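Local coordinates for CigR Protein (Salmonella enterica subsp. enterica serovar Typhimurium, PDB 4EW5), which is a putative inner membrane protein of unsettled function, represented here by its C-terminal domain, at residues A[23-29]-A[61-66]; A[53-58]-A[74-78]. All coordinates share one frame; numbering follows the deposited sequence.

In the fold
Both contacts lie on the short path that leads from strand 56-57 into helix 60-63 and then, through a turn, to strand 72-77. Interaction 1 packs the middle of that path, 61-66, against the C-terminal end of helix 11-26; interaction 2 pairs its beginning, 53-58, with strand 74-77 at the margin of the antiparallel sheet. Their centres are about 14 Å apart, yet they touch. Leu63 CD2 rests 3.7 Å from Trp74 CB, and Leu66 CB packs 3.6 Å from Trp74 NE1, so the helix-to-turn segment has the long helix on one flank and Trp74 of the sheet on another. The segments alternate along the chain, interlocking the two contacts.

Interaction 1: A[23-29]-A[61-66]; sequences LAVNLGL and SMLGQL
Leu23 and the selenomethionine Met62 make the main apolar join between the last turns of helix 11-26 and the end of helix 60-63. The selenomethionine chain leaves its backbone with CG anti to N (chi1 180°) and stays extended through SE, the selenium at the sulfur position, which carries its methyl across to the other helix: CE lies 3.9 Å from Leu23 CB. On the way, Met62 SE comes within 3.9 Å of Leu29 CD1, and further back Met62 CB meets Leu27 CD1 at 3.8 Å. One long, unbranched chain thus touches three leucines at different depths, a task suited to the flexibility of methionine.

Beyond CB, Leu23 turns to the other end of the segment. Its isobutyl fork straddles the base of Gln65: CD2 approaches Gln65 CB to 3.6 Å, while CD1 reaches Leu66 CD2 at 4.0 Å. Gln65 offers its aliphatic part here, and a bend at chi2 (-76°) takes the amide away from the leucine.

Leu27 sits at the more exposed margin, where its CD1 lies 3.7 Å from Ser61 OG. Just after it the helix closes in a Schellman motif: Gly28 adopts positive phi, and Leu29 N bonds back to Ala24 O at 2.8 Å, bringing the Leu29 side chain round to the selenium. Leu81 of strand 80-85 also packs against Met62 and Leu66. With no hydrogen bond between the segments, the association rests on non-directional apolar packing, centred on Leu23 and Met62 and more open to solvent at Leu27, Ser61 and Gln65.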
loop_
_atom_site.group_PDB
_atom_site.type_symbol
_atom_site.label_atom_id
_atom_site.label_comp_id
_atom_site.label_asym_id
_atom_site.label_seq_id
_atom_site.Cartn_x
_atom_site.Cartn_y
_atom_site.Cartn_z
ATOM N N LEU A 23 -3.178 5.640 10.350
ATOM C CA LEU A 23 -4.457 5.370 10.959
ATOM C C LEU A 23 -4.275 5.036 12.438
ATOM O O LEU A 23 -4.959 5.584 13.337
ATOM C CB LEU A 23 -5.122 4.200 10.217
ATOM C CG LEU A 23 -5.718 4.515 8.851
ATOM C CD1 LEU A 23 -5.936 3.256 7.999
ATOM C CD2 LEU A 23 -7.036 5.292 9.045
ATOM N N ALA A 24 -3.444 4.027 12.735
ATOM C CA ALA A 24 -3.258 3.674 14.171
ATOM C C ALA A 24 -2.904 4.864 15.058
ATOM O O ALA A 24 -3.556 5.079 16.103
ATOM C CB ALA A 24 -2.171 2.539 14.309
ATOM N N VAL A 25 -1.890 5.655 14.663
ATOM C CA VAL A 25 -1.386 6.709 15.496
ATOM C C VAL A 25 -2.456 7.797 15.674
ATOM O O VAL A 25 -2.713 8.241 16.764
ATOM C CB VAL A 25 -0.085 7.348 14.945
ATOM C CG1 VAL A 25 0.250 8.681 15.674
ATOM C CG2 VAL A 25 1.068 6.314 14.980
ATOM N N ASN A 26 -3.065 8.219 14.578
ATOM C CA ASN A 26 -4.091 9.292 14.647
ATOM C C ASN A 26 -5.398 8.922 15.279
ATOM O O ASN A 26 -6.116 9.812 15.777
ATOM C CB ASN A 26 -4.218 9.992 13.313
ATOM C CG ASN A 26 -2.903 10.698 12.921
ATOM O OD1 ASN A 26 -2.255 10.360 11.881
ATOM N ND2 ASN A 26 -2.442 11.629 13.804
ATOM N N LEU A 27 -5.649 7.616 15.427
ATOM C CA LEU A 27 -6.781 7.094 16.198
ATOM C C LEU A 27 -6.424 6.636 17.611
ATOM O O LEU A 27 -7.266 6.139 18.339
ATOM C CB LEU A 27 -7.475 5.949 15.419
ATOM C CG LEU A 27 -8.014 6.385 14.048
ATOM C CD1 LEU A 27 -8.393 5.234 13.074
ATOM C CD2 LEU A 27 -9.221 7.313 14.300
ATOM N N GLY A 28 -5.172 6.813 18.032
ATOM C CA GLY A 28 -4.788 6.442 19.396
ATOM C C GLY A 28 -4.581 4.952 19.653
ATOM O O GLY A 28 -4.551 4.509 20.798
ATOM N N LEU A 29 -4.373 4.180 18.620
ATOM C CA LEU A 29 -4.220 2.731 18.735
ATOM C C LEU A 29 -2.728 2.372 18.723
ATOM O O LEU A 29 -2.221 1.766 17.789
ATOM C CB LEU A 29 -4.969 2.100 17.554
ATOM C CG LEU A 29 -6.454 2.528 17.408
ATOM C CD1 LEU A 29 -7.142 1.939 16.175
ATOM C CD2 LEU A 29 -7.111 2.108 18.694
ATOM N N SER A 61 -13.889 3.067 12.797
ATOM C CA SER A 61 -13.224 4.230 12.220
ATOM C C SER A 61 -12.049 3.789 11.355
ATOM O O SER A 61 -11.813 4.367 10.278
ATOM C CB SER A 61 -12.635 5.181 13.289
ATOM O OG SER A 61 -11.808 4.408 14.182
HETATM N N MSE A 62 -11.281 2.806 11.794
HETATM C CA MSE A 62 -10.165 2.337 10.988
HETATM C C MSE A 62 -10.575 1.388 9.867
HETATM O O MSE A 62 -9.988 1.430 8.773
HETATM C CB MSE A 62 -9.098 1.704 11.887
HETATM C CG MSE A 62 -7.929 1.189 11.163
HETATM SE SE MSE A 62 -6.438 1.026 12.501
HETATM C CE MSE A 62 -5.096 0.464 11.289
ATOM N N LEU A 63 -11.537 0.519 10.101
ATOM C CA LEU A 63 -12.008 -0.389 9.091
ATOM C C LEU A 63 -12.608 0.305 7.878
ATOM O O LEU A 63 -12.541 -0.233 6.793
ATOM C CB LEU A 63 -13.043 -1.349 9.653
ATOM C CG LEU A 63 -12.527 -2.480 10.511
ATOM C CD1 LEU A 63 -13.673 -3.421 10.897
ATOM C CD2 LEU A 63 -11.458 -3.283 9.793
ATOM N N GLY A 64 -13.172 1.484 8.081
ATOM C CA GLY A 64 -13.594 2.328 6.996
ATOM C C GLY A 64 -12.530 2.752 6.008
ATOM O O GLY A 64 -12.888 3.173 4.882
ATOM N N GLN A 65 -11.234 2.665 6.412
ATOM C CA GLN A 65 -10.101 3.162 5.654
ATOM C C GLN A 65 -9.144 2.099 5.185
ATOM O O GLN A 65 -8.066 2.425 4.696
ATOM C CB GLN A 65 -9.306 4.192 6.528
ATOM C CG GLN A 65 -10.238 5.127 7.259
ATOM C CD GLN A 65 -10.771 6.121 6.307
ATOM O OE1 GLN A 65 -10.010 6.630 5.470
ATOM N NE2 GLN A 65 -12.074 6.405 6.386
ATOM N N LEU A 66 -9.486 0.847 5.422
ATOM C CA LEU A 66 -8.801 -0.293 4.940
ATOM C C LEU A 66 -9.714 -1.056 3.954
ATOM O O LEU A 66 -10.902 -1.010 4.045
ATOM C CB LEU A 66 -8.516 -1.265 6.105
ATOM C CG LEU A 66 -7.583 -0.730 7.188
ATOM C CD1 LEU A 66 -7.546 -1.701 8.339
ATOM C CD2 LEU A 66 -6.195 -0.502 6.596
#

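Interaction 2: A[53-58]-A[74-78]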
loop_
_atom_site.group_PDB
_atom_site.type_symbol
_atom_site.label_atom_id
_atom_site.label_comp_id
_atom_site.label_asym_id
_atom_site.label_seq_id
_atom_site.Cartn_x
_atom_site.Cartn_y
_atom_site.Cartn_z
ATOM N N ILE A 53 -3.791 -17.475 20.398
ATOM C CA ILE A 53 -3.278 -16.123 20.117
ATOM C C ILE A 53 -4.525 -15.267 19.862
ATOM O O ILE A 53 -5.302 -15.542 18.970
ATOM C CB ILE A 53 -2.337 -16.091 18.890
ATOM C CG1 ILE A 53 -1.044 -16.819 19.191
ATOM C CG2 ILE A 53 -2.008 -14.660 18.365
ATOM C CD1 ILE A 53 -0.245 -16.304 20.388
ATOM N N ALA A 54 -4.684 -14.244 20.671
ATOM C CA ALA A 54 -5.803 -13.317 20.530
ATOM C C ALA A 54 -5.811 -12.549 19.188
ATOM O O ALA A 54 -4.770 -12.136 18.682
ATOM C CB ALA A 54 -5.777 -12.366 21.720
ATOM N N LYS A 55 -6.995 -12.346 18.615
ATOM C CA LYS A 55 -7.143 -11.442 17.486
ATOM C C LYS A 55 -8.153 -10.396 17.900
ATOM O O LYS A 55 -9.296 -10.720 18.102
ATOM C CB LYS A 55 -7.636 -12.131 16.241
ATOM C CG LYS A 55 -8.766 -13.098 16.412
ATOM C CD LYS A 55 -9.031 -13.844 15.109
ATOM C CE LYS A 55 -10.178 -14.811 15.243
ATOM N NZ LYS A 55 -9.686 -16.067 15.851
ATOM N N LYS A 56 -7.720 -9.150 18.018
ATOM C CA LYS A 56 -8.574 -8.116 18.598
ATOM C C LYS A 56 -9.237 -7.276 17.560
ATOM O O LYS A 56 -8.774 -7.171 16.448
ATOM C CB LYS A 56 -7.770 -7.268 19.604
ATOM C CG LYS A 56 -7.123 -8.111 20.678
ATOM C CD LYS A 56 -6.347 -7.274 21.670
ATOM C CE LYS A 56 -5.626 -8.194 22.659
ATOM N NZ LYS A 56 -5.332 -7.534 23.976
ATOM N N THR A 57 -10.354 -6.678 17.923
ATOM C CA THR A 57 -11.160 -5.969 16.955
ATOM C C THR A 57 -10.592 -4.666 16.572
ATOM O O THR A 57 -10.187 -3.860 17.417
ATOM C CB THR A 57 -12.591 -5.780 17.474
ATOM O OG1 THR A 57 -13.204 -7.089 17.532
ATOM C CG2 THR A 57 -13.444 -4.902 16.568
ATOM N N VAL A 58 -10.608 -4.383 15.290
ATOM C CA VAL A 58 -10.181 -3.093 14.796
ATOM C C VAL A 58 -11.413 -2.193 14.795
ATOM O O VAL A 58 -12.461 -2.612 14.278
ATOM C CB VAL A 58 -9.663 -3.203 13.299
ATOM C CG1 VAL A 58 -9.461 -1.800 12.679
ATOM C CG2 VAL A 58 -8.334 -4.034 13.278
ATOM N N TRP A 74 -10.028 -7.533 9.193
ATOM C CA TRP A 74 -8.769 -7.011 9.707
ATOM C C TRP A 74 -8.796 -7.148 11.247
ATOM O O TRP A 74 -9.852 -6.883 11.876
ATOM C CB TRP A 74 -8.627 -5.555 9.328
ATOM C CG TRP A 74 -8.306 -5.353 7.885
ATOM C CD1 TRP A 74 -9.150 -4.952 6.865
ATOM C CD2 TRP A 74 -7.019 -5.588 7.258
ATOM N NE1 TRP A 74 -8.496 -4.872 5.686
ATOM C CE2 TRP A 74 -7.188 -5.230 5.850
ATOM C CE3 TRP A 74 -5.764 -5.981 7.717
ATOM C CZ2 TRP A 74 -6.160 -5.299 4.956
ATOM C CZ3 TRP A 74 -4.745 -6.023 6.796
ATOM C CH2 TRP A 74 -4.939 -5.683 5.451
ATOM N N LYS A 75 -7.691 -7.600 11.829
ATOM C CA LYS A 75 -7.570 -7.796 13.265
ATOM C C LYS A 75 -6.263 -7.220 13.775
ATOM O O LYS A 75 -5.275 -7.113 13.011
ATOM C CB LYS A 75 -7.641 -9.277 13.596
ATOM C CG LYS A 75 -8.945 -9.903 13.216
ATOM C CD LYS A 75 -10.000 -9.546 14.277
ATOM C CE LYS A 75 -11.409 -9.863 13.847
ATOM N NZ LYS A 75 -12.355 -9.181 14.737
ATOM N N ILE A 76 -6.228 -6.926 15.072
ATOM C CA ILE A 76 -4.991 -6.602 15.755
ATOM C C ILE A 76 -4.469 -7.913 16.393
ATOM O O ILE A 76 -5.133 -8.515 17.239
ATOM C CB ILE A 76 -5.222 -5.585 16.854
ATOM C CG1 ILE A 76 -6.019 -4.324 16.316
ATOM C CG2 ILE A 76 -3.892 -5.122 17.498
ATOM C CD1 ILE A 76 -6.280 -3.286 17.435
ATOM N N VAL A 77 -3.254 -8.278 16.033
ATOM C CA VAL A 77 -2.589 -9.510 16.502
ATOM C C VAL A 77 -1.237 -9.077 17.019
ATOM O O VAL A 77 -0.420 -8.598 16.244
ATOM C CB VAL A 77 -2.435 -10.492 15.339
ATOM C CG1 VAL A 77 -1.679 -11.747 15.784
ATOM C CG2 VAL A 77 -3.802 -10.855 14.836
ATOM N N GLY A 78 -1.065 -9.060 18.352
ATOM C CA GLY A 78 0.150 -8.535 18.951
ATOM C C GLY A 78 0.105 -7.049 18.657
ATOM O O GLY A 78 -0.916 -6.364 18.952
HETATM O O HOH W 1 -2.827 -10.741 19.817
HETATM O O HOH W 2 -12.015 -9.770 17.390
HETATM O O HOH W 3 -11.858 -6.379 13.629
#
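Ile76, Lys75 and Val58 contribute the largest buried areas where segment 53-58 runs along strand 74-77. The backbone of Ile76 forms an antiparallel hydrogen-bonded pair with Lys56: Lys56 N donates to Ile76 O at 2.8 Å, and Ile76 N returns a bond to Lys56 O at 2.9 Å. The side chain of Ile76 shares a face with that of Lys56, and its CG1 extends to Val58 CG2, 3.8 Å away. Its beta-branched shape suits a strand, and Tyr32 and Phe99 add to its buried apolar surroundings.

Lys75 projects on the other face and plays a double role. Its chain bends at chi2 (-79°), folding the methylenes back over the partner strand, so that CD lies 3.4 Å from Lys56 O and CB packs against Lys55 CB. The ammonium NZ is thereby delivered to two waters. One, 2.7 Å from Lys75 NZ, also bonds Lys55 O and Thr57 OG1; the other joins NZ to Val58 N and Trp74 O. A long, flexible cation is apt here, apolar along its methylenes and polar at its end.

Val58 points toward strand 72-77, just past the paired residues. Its CG2 lies 3.5 Å from Trp74 O and packs near Trp74 CB, while Leu63 of helix 60-63 also touches the valine. At the other end, a water bridges Ala54 O and Gly78 N, and the side chains of Ile53 and Val77 cross at about a right angle, Ile53 CG2 lying 3.9 Å from Val77 CG1. Here strand 56-57 is a short, weakly bonded outer strand of the four-stranded antiparallel sheet of this chain, with 72-77 as its neighbour and waters bridging where direct bonds stop.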